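Local structure of deacetylase EF_0837 (Enterococcus faecalis, 2ICS) at residues A[57-62]-A[313-318]. The protein is a binuclear zinc amidohydrolase, an esterase that deacetylates acetyl-(R)-mandelate in vitro, though with very low efficiency. Sequence-based numbering, arbitrary orientation.
With ZN (zinc ion), chain B.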
loop_
_atom_site.group_PDB
_atom_site.type_symbol
_atom_site.label_atom_id
_atom_site.label_comp_id
_atom_site.label_asym_id
_atom_site.label_seq_id
_atom_site.Cartn_x
_atom_site.Cartn_y
_atom_site.Cartn_z
ATOM N N ILE A 57 -0.975 5.575 -4.081
ATOM C CA ILE A 57 -0.824 4.134 -4.266
ATOM C C ILE A 57 -0.970 3.389 -2.941
ATOM O O ILE A 57 -0.260 3.681 -1.976
ATOM C CB ILE A 57 0.579 3.792 -4.851
ATOM C CG1 ILE A 57 0.798 4.517 -6.180
ATOM C CG2 ILE A 57 0.712 2.291 -5.052
ATOM C CD1 ILE A 57 2.249 4.431 -6.705
ATOM N N ASP A 58 -1.882 2.419 -2.906
ATOM C CA ASP A 58 -2.120 1.609 -1.709
ATOM C C ASP A 58 -1.496 0.242 -1.977
ATOM O O ASP A 58 -2.103 -0.577 -2.658
ATOM C CB ASP A 58 -3.623 1.446 -1.483
ATOM C CG ASP A 58 -3.958 0.968 -0.084
ATOM O OD1 ASP A 58 -3.082 0.361 0.571
ATOM O OD2 ASP A 58 -5.107 1.191 0.356
ATOM N N ASP A 59 -0.303 -0.017 -1.443
ATOM C CA ASP A 59 0.357 -1.293 -1.715
ATOM C C ASP A 59 -0.047 -2.504 -0.873
ATOM O O ASP A 59 0.655 -3.512 -0.858
ATOM C CB ASP A 59 1.892 -1.134 -1.706
ATOM C CG ASP A 59 2.458 -0.889 -0.321
ATOM O OD1 ASP A 59 1.742 -1.117 0.678
ATOM O OD2 ASP A 59 3.635 -0.478 -0.242
ATOM N N HIS A 60 -1.155 -2.411 -0.151
ATOM C CA HIS A 60 -1.629 -3.568 0.589
ATOM C C HIS A 60 -3.145 -3.514 0.546
ATOM O O HIS A 60 -3.791 -2.825 1.338
ATOM C CB HIS A 60 -1.124 -3.612 2.034
ATOM C CG HIS A 60 -1.461 -4.892 2.733
ATOM N ND1 HIS A 60 -0.707 -5.446 3.743
ATOM C CD2 HIS A 60 -2.518 -5.730 2.564
ATOM C CE1 HIS A 60 -1.316 -6.578 4.149
ATOM N NE2 HIS A 60 -2.420 -6.793 3.463
ATOM N N VAL A 61 -3.700 -4.278 -0.386
ATOM C CA VAL A 61 -5.133 -4.303 -0.612
ATOM C C VAL A 61 -5.642 -5.720 -0.903
ATOM O O VAL A 61 -4.860 -6.629 -1.165
ATOM C CB VAL A 61 -5.438 -3.374 -1.812
ATOM C CG1 VAL A 61 -6.674 -3.817 -2.539
ATOM C CG2 VAL A 61 -5.552 -1.946 -1.330
ATOM N N HIS A 62 -6.958 -5.894 -0.848
ATOM C CA HIS A 62 -7.594 -7.165 -1.157
ATOM C C HIS A 62 -8.809 -6.823 -2.014
ATOM O O HIS A 62 -9.865 -6.434 -1.508
ATOM C CB HIS A 62 -7.979 -7.888 0.127
ATOM C CG HIS A 62 -6.794 -8.390 0.891
ATOM N ND1 HIS A 62 -5.969 -9.399 0.444
ATOM C CD2 HIS A 62 -6.232 -7.938 2.041
ATOM C CE1 HIS A 62 -4.950 -9.517 1.311
ATOM N NE2 HIS A 62 -5.065 -8.654 2.300
ATOM N N GLU A 313 8.417 2.660 -5.198
ATOM C CA GLU A 313 9.759 2.095 -5.088
ATOM C C GLU A 313 9.763 0.693 -4.471
ATOM O O GLU A 313 10.530 -0.169 -4.892
ATOM C CB GLU A 313 10.655 3.006 -4.252
ATOM C CG GLU A 313 11.258 4.164 -5.021
ATOM C CD GLU A 313 12.048 5.098 -4.123
ATOM O OE1 GLU A 313 12.595 4.623 -3.106
ATOM O OE2 GLU A 313 12.135 6.304 -4.441
ATOM N N ASN A 314 8.917 0.464 -3.472
ATOM C CA ASN A 314 8.864 -0.847 -2.827
ATOM C C ASN A 314 8.627 -1.965 -3.835
ATOM O O ASN A 314 9.206 -3.044 -3.718
ATOM C CB ASN A 314 7.742 -0.917 -1.784
ATOM C CG ASN A 314 7.969 0.004 -0.603
ATOM O OD1 ASN A 314 9.080 0.496 -0.381
ATOM N ND2 ASN A 314 6.909 0.224 0.180
ATOM N N PHE A 315 7.773 -1.700 -4.821
ATOM C CA PHE A 315 7.431 -2.705 -5.815
ATOM C C PHE A 315 7.835 -2.413 -7.250
ATOM O O PHE A 315 7.260 -2.947 -8.196
ATOM C CB PHE A 315 5.935 -2.996 -5.713
ATOM C CG PHE A 315 5.552 -3.597 -4.396
ATOM C CD1 PHE A 315 5.809 -4.936 -4.134
ATOM C CD2 PHE A 315 5.026 -2.803 -3.384
ATOM C CE1 PHE A 315 5.554 -5.479 -2.879
ATOM C CE2 PHE A 315 4.768 -3.336 -2.123
ATOM C CZ PHE A 315 5.034 -4.677 -1.871
ATOM N N HIS A 316 8.835 -1.560 -7.401
ATOM C CA HIS A 316 9.361 -1.230 -8.709
ATOM C C HIS A 316 8.357 -0.775 -9.758
ATOM O O HIS A 316 8.404 -1.216 -10.907
ATOM C CB HIS A 316 10.171 -2.426 -9.220
ATOM C CG HIS A 316 11.295 -2.805 -8.307
ATOM N ND1 HIS A 316 11.473 -4.087 -7.834
ATOM C CD2 HIS A 316 12.273 -2.057 -7.742
ATOM C CE1 HIS A 316 12.509 -4.111 -7.014
ATOM N NE2 HIS A 316 13.012 -2.892 -6.940
ATOM N N LEU A 317 7.433 0.095 -9.357
ATOM C CA LEU A 317 6.481 0.650 -10.303
ATOM C C LEU A 317 7.245 1.859 -10.857
ATOM O O LEU A 317 6.996 3.008 -10.482
ATOM C CB LEU A 317 5.190 1.092 -9.599
ATOM C CG LEU A 317 4.335 -0.001 -8.944
ATOM C CD1 LEU A 317 4.059 -1.130 -9.935
ATOM C CD2 LEU A 317 5.059 -0.547 -7.743
ATOM N N THR A 318 8.201 1.560 -11.734
ATOM C CA THR A 318 9.075 2.553 -12.354
ATOM C C THR A 318 8.356 3.687 -13.071
ATOM O O THR A 318 8.878 4.794 -13.167
ATOM C CB THR A 318 10.037 1.881 -13.367
ATOM O OG1 THR A 318 9.277 1.219 -14.387
ATOM C CG2 THR A 318 10.921 0.859 -12.666
HETATM ZN ZN ZN B . -4.022 -8.264 3.955
HETATM O O HOH W 1 -3.709 -8.224 5.943
#
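Asp59 meets Asn314 and Phe315 in a small buried contact, which joins the zinc-binding end of the first barrel strand to the C-terminal end of helix 309-314 and the residue just past it; the two segments bury 143 Å² between them, both sides summed. The polar half is one weak hydrogen bond: ND2 of Asn314 donates to OD2 of Asp59 over 3.4 Å, long but fairly straight (160° at the hydrogen), with amide and carboxylate planes moderately tilted against each other. The same oxygen approaches the rim of the Phe315 ring roughly in plane, 3.6 Å from CE2, while CB of Asp59 is also 3.6 Å from CE2. Carboxylate and ring stand nearly perpendicular, at 85°. A chi1 of 71° tucks the carboxylate over the Asp59 backbone, which brings OD2 to both partners. Its OD1 lies close to OD1 of Asp243, and the closeness of the two carboxylates would be expected to raise the pKa of one of them.

The chain turns at Asp59 and His60, and beyond this corner stands the His-X-His motif of amidohydrolases: NE2 of His60 (2.2 Å) and NE2 of His62 (2.0 Å) bind one zinc, which Asp272 also ligates. On the helix side, a Schellman motif with His316 at C-prime ends helix 309-314. Ile87 of strand 83-89 and Met186 of strand 186-189 touch both Asp59 and Phe315, so the helix end packs against the strands of the TIM barrel.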